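Local coordinates for protein putative exonuclease (Eubacterium rectale, PDB 3L0A) that is of unproven activity but binds a zinc ion and is probably a hydrolase, perhaps a nuclease of the PDDEXK type, at residues 23-27 against 28-32; 95-98 against 99-103; 255-259 against 260-264. All coordinates share one frame; numbering follows the deposited sequence.

Contact 1 of 3, residues 23-27 against 28-32; sequences GYKDF and AGTYG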
loop_
_atom_site.group_PDB
_atom_site.type_symbol
_atom_site.label_atom_id
_atom_site.label_comp_id
_atom_site.label_asym_id
_atom_site.label_seq_id
_atom_site.Cartn_x
_atom_site.Cartn_y
_atom_site.Cartn_z
ATOM N N GLY A 23 -14.337 -5.715 25.618
ATOM C CA GLY A 23 -13.531 -6.481 26.596
ATOM C C GLY A 23 -13.138 -7.891 26.152
ATOM O O GLY A 23 -11.991 -8.309 26.271
ATOM N N TYR A 24 -14.098 -8.638 25.650
ATOM C CA TYR A 24 -13.847 -10.001 25.263
ATOM C C TYR A 24 -12.808 -10.059 24.159
ATOM O O TYR A 24 -11.853 -10.810 24.258
ATOM C CB TYR A 24 -15.143 -10.633 24.781
ATOM C CG TYR A 24 -14.967 -11.950 24.084
ATOM C CD1 TYR A 24 -14.833 -13.123 24.810
ATOM C CD2 TYR A 24 -14.942 -12.021 22.695
ATOM C CE1 TYR A 24 -14.662 -14.321 24.181
ATOM C CE2 TYR A 24 -14.768 -13.232 22.047
ATOM C CZ TYR A 24 -14.628 -14.383 22.799
ATOM O OH TYR A 24 -14.487 -15.596 22.167
ATOM N N LYS A 25 -13.002 -9.264 23.102
ATOM C CA LYS A 25 -12.077 -9.242 21.994
ATOM C C LYS A 25 -10.630 -8.852 22.410
ATOM O O LYS A 25 -9.671 -9.382 21.835
ATOM C CB LYS A 25 -12.587 -8.316 20.871
ATOM C CG LYS A 25 -13.834 -8.798 20.097
ATOM C CD LYS A 25 -14.299 -7.715 19.129
ATOM C CE LYS A 25 -15.327 -8.206 18.112
ATOM N NZ LYS A 25 -15.470 -7.233 16.945
ATOM N N ASP A 26 -10.468 -7.952 23.392
ATOM C CA ASP A 26 -9.119 -7.617 23.903
ATOM C C ASP A 26 -8.398 -8.922 24.260
ATOM O O ASP A 26 -7.278 -9.199 23.796
ATOM C CB ASP A 26 -9.165 -6.701 25.140
ATOM C CG ASP A 26 -9.666 -5.264 24.841
ATOM O OD1 ASP A 26 -9.528 -4.767 23.670
ATOM O OD2 ASP A 26 -10.197 -4.630 25.812
ATOM N N PHE A 27 -9.082 -9.758 25.035
ATOM C CA PHE A 27 -8.533 -11.044 25.396
ATOM C C PHE A 27 -8.533 -12.032 24.250
ATOM O O PHE A 27 -7.485 -12.621 23.975
ATOM C CB PHE A 27 -9.252 -11.614 26.609
ATOM C CG PHE A 27 -8.961 -10.876 27.870
ATOM C CD1 PHE A 27 -7.811 -11.156 28.599
ATOM C CD2 PHE A 27 -9.810 -9.884 28.322
ATOM C CE1 PHE A 27 -7.527 -10.466 29.793
ATOM C CE2 PHE A 27 -9.555 -9.203 29.501
ATOM C CZ PHE A 27 -8.410 -9.488 30.238
ATOM N N ALA A 28 -9.657 -12.197 23.549
ATOM C CA ALA A 28 -9.811 -13.343 22.629
ATOM C C ALA A 28 -9.450 -13.080 21.177
ATOM O O ALA A 28 -9.154 -14.030 20.435
ATOM C CB ALA A 28 -11.187 -13.901 22.698
ATOM N N GLY A 29 -9.483 -11.816 20.759
ATOM C CA GLY A 29 -9.038 -11.427 19.416
ATOM C C GLY A 29 -10.057 -11.763 18.323
ATOM O O GLY A 29 -11.116 -12.353 18.565
ATOM N N THR A 30 -9.716 -11.397 17.097
ATOM C CA THR A 30 -10.545 -11.718 15.959
ATOM C C THR A 30 -9.578 -12.185 14.878
ATOM O O THR A 30 -8.368 -12.125 15.086
ATOM C CB THR A 30 -11.331 -10.487 15.497
ATOM O OG1 THR A 30 -10.437 -9.503 15.001
ATOM C CG2 THR A 30 -12.138 -9.877 16.649
ATOM N N TYR A 31 -10.100 -12.653 13.747
ATOM C CA TYR A 31 -9.255 -12.958 12.612
ATOM C C TYR A 31 -8.388 -11.778 12.226
ATOM O O TYR A 31 -7.297 -11.979 11.772
ATOM C CB TYR A 31 -10.072 -13.417 11.410
ATOM C CG TYR A 31 -10.535 -14.826 11.528
ATOM C CD1 TYR A 31 -9.632 -15.868 11.482
ATOM C CD2 TYR A 31 -11.879 -15.124 11.699
ATOM C CE1 TYR A 31 -10.041 -17.163 11.605
ATOM C CE2 TYR A 31 -12.309 -16.426 11.815
ATOM C CZ TYR A 31 -11.378 -17.443 11.767
ATOM O OH TYR A 31 -11.790 -18.737 11.899
ATOM N N GLY A 32 -8.858 -10.554 12.431
ATOM C CA GLY A 32 -8.112 -9.346 12.054
ATOM C C GLY A 32 -7.137 -8.768 13.063
ATOM O O GLY A 32 -6.445 -7.795 12.770
#

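Contact 2 of 3, residues 95-98 against 99-103; sequences EEII and ARIER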
loop_
_atom_site.group_PDB
_atom_site.type_symbol
_atom_site.label_atom_id
_atom_site.label_comp_id
_atom_site.label_asym_id
_atom_site.label_seq_id
_atom_site.Cartn_x
_atom_site.Cartn_y
_atom_site.Cartn_z
ATOM N N GLU A 95 -19.464 13.707 7.244
ATOM C CA GLU A 95 -20.760 14.368 6.955
ATOM C C GLU A 95 -21.279 13.973 5.591
ATOM O O GLU A 95 -22.493 13.885 5.395
ATOM C CB GLU A 95 -20.697 15.908 7.132
ATOM C CG GLU A 95 -20.126 16.266 8.534
ATOM C CD GLU A 95 -20.495 17.682 9.043
ATOM O OE1 GLU A 95 -20.723 18.599 8.240
ATOM O OE2 GLU A 95 -20.522 17.882 10.272
ATOM N N GLU A 96 -20.378 13.720 4.647
ATOM C CA GLU A 96 -20.793 13.253 3.318
ATOM C C GLU A 96 -21.497 11.916 3.410
ATOM O O GLU A 96 -22.527 11.676 2.760
ATOM C CB GLU A 96 -19.615 13.157 2.332
ATOM C CG GLU A 96 -19.359 14.458 1.514
ATOM C CD GLU A 96 -18.078 14.417 0.636
ATOM O OE1 GLU A 96 -17.292 13.425 0.701
ATOM O OE2 GLU A 96 -17.863 15.406 -0.111
ATOM N N ILE A 97 -20.920 11.046 4.214
ATOM C CA ILE A 97 -21.497 9.730 4.427
ATOM C C ILE A 97 -22.858 9.887 5.101
ATOM O O ILE A 97 -23.816 9.260 4.682
ATOM C CB ILE A 97 -20.613 8.836 5.285
ATOM C CG1 ILE A 97 -19.273 8.565 4.595
ATOM C CG2 ILE A 97 -21.320 7.569 5.559
ATOM C CD1 ILE A 97 -18.225 8.013 5.511
ATOM N N ILE A 98 -22.963 10.718 6.133
ATOM C CA ILE A 98 -24.281 10.904 6.829
ATOM C C ILE A 98 -25.378 11.345 5.852
ATOM O O ILE A 98 -26.538 10.875 5.927
ATOM C CB ILE A 98 -24.186 11.914 7.959
ATOM C CG1 ILE A 98 -23.395 11.325 9.137
ATOM C CG2 ILE A 98 -25.533 12.394 8.431
ATOM C CD1 ILE A 98 -22.914 12.407 10.147
ATOM N N ALA A 99 -25.057 12.292 4.988
ATOM C CA ALA A 99 -26.047 12.804 4.035
ATOM C C ALA A 99 -26.470 11.709 3.074
ATOM O O ALA A 99 -27.620 11.658 2.638
ATOM C CB ALA A 99 -25.471 13.990 3.246
ATOM N N ARG A 100 -25.524 10.845 2.740
ATOM C CA ARG A 100 -25.780 9.748 1.821
ATOM C C ARG A 100 -26.775 8.732 2.398
ATOM O O ARG A 100 -27.718 8.303 1.703
ATOM C CB ARG A 100 -24.478 9.079 1.399
ATOM C CG ARG A 100 -24.698 7.862 0.505
ATOM C CD ARG A 100 -25.451 8.265 -0.740
ATOM N NE ARG A 100 -25.699 7.174 -1.661
ATOM C CZ ARG A 100 -26.879 6.580 -1.871
ATOM N NH1 ARG A 100 -27.987 6.880 -1.196
ATOM N NH2 ARG A 100 -26.948 5.638 -2.767
ATOM N N ILE A 101 -26.561 8.386 3.664
ATOM C CA ILE A 101 -27.482 7.562 4.480
ATOM C C ILE A 101 -28.851 8.212 4.575
ATOM O O ILE A 101 -29.894 7.567 4.430
ATOM C CB ILE A 101 -26.909 7.419 5.916
ATOM C CG1 ILE A 101 -25.726 6.453 5.950
ATOM C CG2 ILE A 101 -27.924 6.948 6.880
ATOM C CD1 ILE A 101 -24.894 6.481 7.343
ATOM N N GLU A 102 -28.870 9.514 4.822
ATOM C CA GLU A 102 -30.139 10.178 5.084
ATOM C C GLU A 102 -31.047 10.218 3.884
ATOM O O GLU A 102 -32.229 10.247 4.045
ATOM C CB GLU A 102 -29.921 11.586 5.612
ATOM C CG GLU A 102 -29.631 11.574 7.089
ATOM C CD GLU A 102 -29.624 12.945 7.718
ATOM O OE1 GLU A 102 -29.177 13.929 7.084
ATOM O OE2 GLU A 102 -30.056 13.028 8.879
ATOM N N ARG A 103 -30.523 10.206 2.671
ATOM C CA ARG A 103 -31.401 10.216 1.503
ATOM C C ARG A 103 -31.957 8.823 1.071
ATOM O O ARG A 103 -32.684 8.725 0.062
ATOM C CB ARG A 103 -30.743 10.970 0.343
ATOM C CG ARG A 103 -29.661 10.296 -0.414
ATOM C CD ARG A 103 -29.143 11.260 -1.493
ATOM N NE ARG A 103 -28.023 10.674 -2.238
ATOM C CZ ARG A 103 -28.124 9.743 -3.200
ATOM N NH1 ARG A 103 -29.303 9.284 -3.583
ATOM N NH2 ARG A 103 -27.023 9.283 -3.791
#

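Contact 3 of 3, residues 255-259 against 260-264; sequences KPISI and MDLTA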
loop_
_atom_site.group_PDB
_atom_site.type_symbol
_atom_site.label_atom_id
_atom_site.label_comp_id
_atom_site.label_asym_id
_atom_site.label_seq_id
_atom_site.Cartn_x
_atom_site.Cartn_y
_atom_site.Cartn_z
ATOM N N LYS A 255 17.668 -10.934 27.238
ATOM C CA LYS A 255 18.392 -11.936 26.466
ATOM C C LYS A 255 18.291 -11.708 24.978
ATOM O O LYS A 255 17.337 -11.088 24.505
ATOM C CB LYS A 255 17.927 -13.354 26.866
ATOM C CG LYS A 255 16.383 -13.562 26.853
ATOM C CD LYS A 255 15.942 -14.699 27.845
ATOM C CE LYS A 255 15.746 -14.288 29.359
ATOM N NZ LYS A 255 16.794 -14.807 30.322
ATOM N N PRO A 256 19.294 -12.158 24.238
ATOM C CA PRO A 256 19.285 -12.065 22.789
ATOM C C PRO A 256 18.330 -13.044 22.161
ATOM O O PRO A 256 18.275 -14.174 22.621
ATOM C CB PRO A 256 20.712 -12.454 22.401
ATOM C CG PRO A 256 21.273 -13.189 23.525
ATOM C CD PRO A 256 20.524 -12.783 24.752
ATOM N N ILE A 257 17.556 -12.623 21.148
ATOM C CA ILE A 257 16.954 -13.580 20.236
ATOM C C ILE A 257 17.914 -13.947 19.098
ATOM O O ILE A 257 19.067 -13.496 19.066
ATOM C CB ILE A 257 15.530 -13.141 19.711
ATOM C CG1 ILE A 257 15.559 -11.868 18.881
ATOM C CG2 ILE A 257 14.554 -12.999 20.842
ATOM C CD1 ILE A 257 14.167 -11.538 18.236
ATOM N N SER A 258 17.480 -14.849 18.218
ATOM C CA SER A 258 18.277 -15.278 17.066
ATOM C C SER A 258 17.310 -15.368 15.892
ATOM O O SER A 258 16.128 -15.091 16.073
ATOM C CB SER A 258 18.847 -16.668 17.327
ATOM O OG SER A 258 17.816 -17.654 17.255
ATOM N N ILE A 259 17.772 -15.825 14.728
ATOM C CA ILE A 259 16.866 -16.068 13.550
ATOM C C ILE A 259 15.810 -17.128 13.855
ATOM O O ILE A 259 14.679 -16.989 13.387
ATOM C CB ILE A 259 17.677 -16.487 12.275
ATOM C CG1 ILE A 259 18.381 -15.260 11.681
ATOM C CG2 ILE A 259 16.785 -17.211 11.265
ATOM C CD1 ILE A 259 19.665 -15.543 10.936
HETATM N N MSE A 260 16.159 -18.187 14.623
HETATM C CA MSE A 260 15.119 -19.191 15.018
HETATM C C MSE A 260 13.874 -18.486 15.577
HETATM O O MSE A 260 12.723 -18.788 15.216
HETATM C CB MSE A 260 15.593 -20.192 16.084
HETATM C CG MSE A 260 16.657 -21.180 15.675
HETATM SE SE MSE A 260 16.582 -21.784 13.869
HETATM C CE MSE A 260 18.449 -21.612 13.832
ATOM N N ASP A 261 14.102 -17.521 16.461
ATOM C CA ASP A 261 12.981 -16.786 17.063
ATOM C C ASP A 261 12.115 -16.060 16.047
ATOM O O ASP A 261 10.913 -15.964 16.223
ATOM C CB ASP A 261 13.487 -15.807 18.093
ATOM C CG ASP A 261 14.076 -16.508 19.283
ATOM O OD1 ASP A 261 13.259 -17.042 20.068
ATOM O OD2 ASP A 261 15.321 -16.568 19.387
ATOM N N LEU A 262 12.718 -15.541 14.987
ATOM C CA LEU A 262 11.944 -14.842 13.936
ATOM C C LEU A 262 11.135 -15.796 13.047
ATOM O O LEU A 262 10.074 -15.404 12.576
ATOM C CB LEU A 262 12.858 -13.977 13.047
ATOM C CG LEU A 262 13.795 -13.037 13.814
ATOM C CD1 LEU A 262 14.920 -12.554 12.930
ATOM C CD2 LEU A 262 12.978 -11.910 14.426
ATOM N N THR A 263 11.653 -17.005 12.785
ATOM C CA THR A 263 10.990 -17.979 11.889
ATOM C C THR A 263 10.189 -19.066 12.616
ATOM O O THR A 263 9.604 -19.932 11.958
ATOM C CB THR A 263 11.985 -18.700 10.959
ATOM O OG1 THR A 263 12.914 -19.460 11.748
ATOM C CG2 THR A 263 12.725 -17.706 10.077
ATOM N N ALA A 264 10.127 -19.021 13.943
ATOM C CA ALA A 264 9.364 -20.026 14.689
ATOM C C ALA A 264 7.943 -20.147 14.126
ATOM O O ALA A 264 7.270 -19.154 13.989
ATOM C CB ALA A 264 9.311 -19.667 16.162
HETATM O O HOH W 1 17.291 -17.807 20.172
#

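Contact 1 of 3, residues 23-27 against 28-32
Ala-28 meets Tyr-24 twice, once through the backbone and once through its methyl group. Ala-28 N donates to Tyr-24 O at 2.7 Å, with an N-H...O angle of 159° and the donor in the carbonyl plane. Ala-28 CB stands over one face of the Tyr-24 ring, offset toward the rim: it lies 3.8 Å from the ring centroid and 3.5 Å from Tyr-24 CZ, which meets the criteria of a CH-pi contact. Tyr-24 holds CG anti to the backbone N (chi1 168°), and this torsion carries the ring over the methyl one turn on. Val-221, Met-225 and Ile-228 of helix 211-232 also pack on this tyrosine. Gly-29 is the first residue past helix 21-28. Its N still closes a helical bond to Lys-25 O at 2.7 Å, but a positive phi of 77° turns the chain out of the helix, a backbone shape that favours glycine. At Thr-30, CG2 lies across the extended Lys-25 chain, 3.9 Å from Lys-25 CE and about as far from CD, while Lys-25 NZ continues to a hydrogen bond with Trp-168 O. Gly-32 N gives Thr-30 OG1 a weak bond within the loop. The helix end is therefore secured by two backbone bonds, and the side chains add apolar contact: a methyl on a ring face and a methyl on a lysine's methylenes, leaving the ammonium group for its carbonyl.

Contact 2 of 3, residues 95-98 against 99-103
Ile-97 and Ile-101, one turn apart, supply the apolar part of the contact: Ile-97 CG2 approaches Ile-101 CD1 at 4.1 Å, and the two branched chains cross obliquely. Ile-97 has CG2 anti to the backbone N (chi1 -63° for CG1), which sets this methyl on the side of the following turn. Ile-98 and Glu-102 instead run side by side in the same direction. Glu-102 CG passes 3.4 Å from Ile-98 O, and Glu-102 OE2 bonds to Tyr-65 OH of helix 54-67. The backbone bonds are the i to i+4 series that defines an alpha-helix, here the last turns of helix 89-102 in a PDDEXK-like domain. The straightest joins Ile-101 N to Ile-97 O at 3.1 Å, with an N-H...O angle of 170°; Glu-102 N reaches Ile-98 O at 2.9 Å with a more bent 147°. Ile-97 and Ile-101 pack on Val-146 and Leu-144 of strand 140-147, whereas Ile-98 turns to Val-62 and Tyr-65 of helix 54-67. Within 99-103, the guanidinium groups of Arg-100 and Arg-103 lie face to face, with Arg-103 NH2 3.2 Å above the Arg-100 plane and over its centre. Two like charges so close are probably tolerated because both donate to carbonyls of the second subunit, Arg-100 NH2 to Arg-248 O and Arg-251 O, and Arg-103 NH2 to His-249 O.

Contact 3 of 3, residues 255-259 against 260-264
A capping box starts the short helix 259-263, with Ser-258 at the N-cap and Asp-261 three residues on. Its stronger arm is Ser-258 N to Asp-261 OD2, 3.0 Å long with an N-H...O angle of 149°, using the anti lone pair of that oxygen. The serine's capping bond is weak and comes from Met-260 N, of a selenomethionine, rather than from Asp-261 N, reaching Ser-258 OG at 3.2 Å and only 121°. Ser-258 OG sits between the backbone N and the carbonyl carbon (chi1 72°), which turns it toward the first turn of the helix. A water links Ser-258 OG with Asp-261 OD2, to which it donates, and this carboxylate oxygen also rests 3.4 Å from Ile-257 CB. Ile-259 O receives Thr-263 N at 3.1 Å, nearly along its C=O axis. On the apolar side, Ile-257 CD1 meets Leu-262 CD2 at 4.0 Å, the two chains crossing at about a right angle, while Leu-262 CD1 approaches Ile-259 CA at 4.1 Å. With an alanine in place of Leu-262, Ile-257 CD1 would probably lose its apolar mate in the helix and a gap would open beside Ile-259. The unit lies at a subunit interface: residues 257-258 pair in parallel with a strand of the third subunit, where Ile-257 packs on Ile-207 (strand 204-209), Ile-259 on Arg-166 (helix 164-167) and Met-260 on Tyr-213 (helix 211-232).

How the contacts relate
The three contacts follow one another along the chain without touching. Contact 1 is central and nearest the metal: the side chain of Asp-26 lies about 10 Å from the zinc ion held by Cys-36, Cys-241, Cys-244 and Cys-247. Contacts 2 and 3 are far from the zinc site of their own chain and fall on opposite sides of the chain's centre, with their own centres 50 Å apart; those of contacts 1 and 2 are 31 Å apart, and those of 1 and 3 are 26 Å. Both outer contacts meet other subunits. Contact 2 faces residues 248-251 of the second subunit, just past its zinc ligand Cys-247, and contact 3 reaches the third subunit.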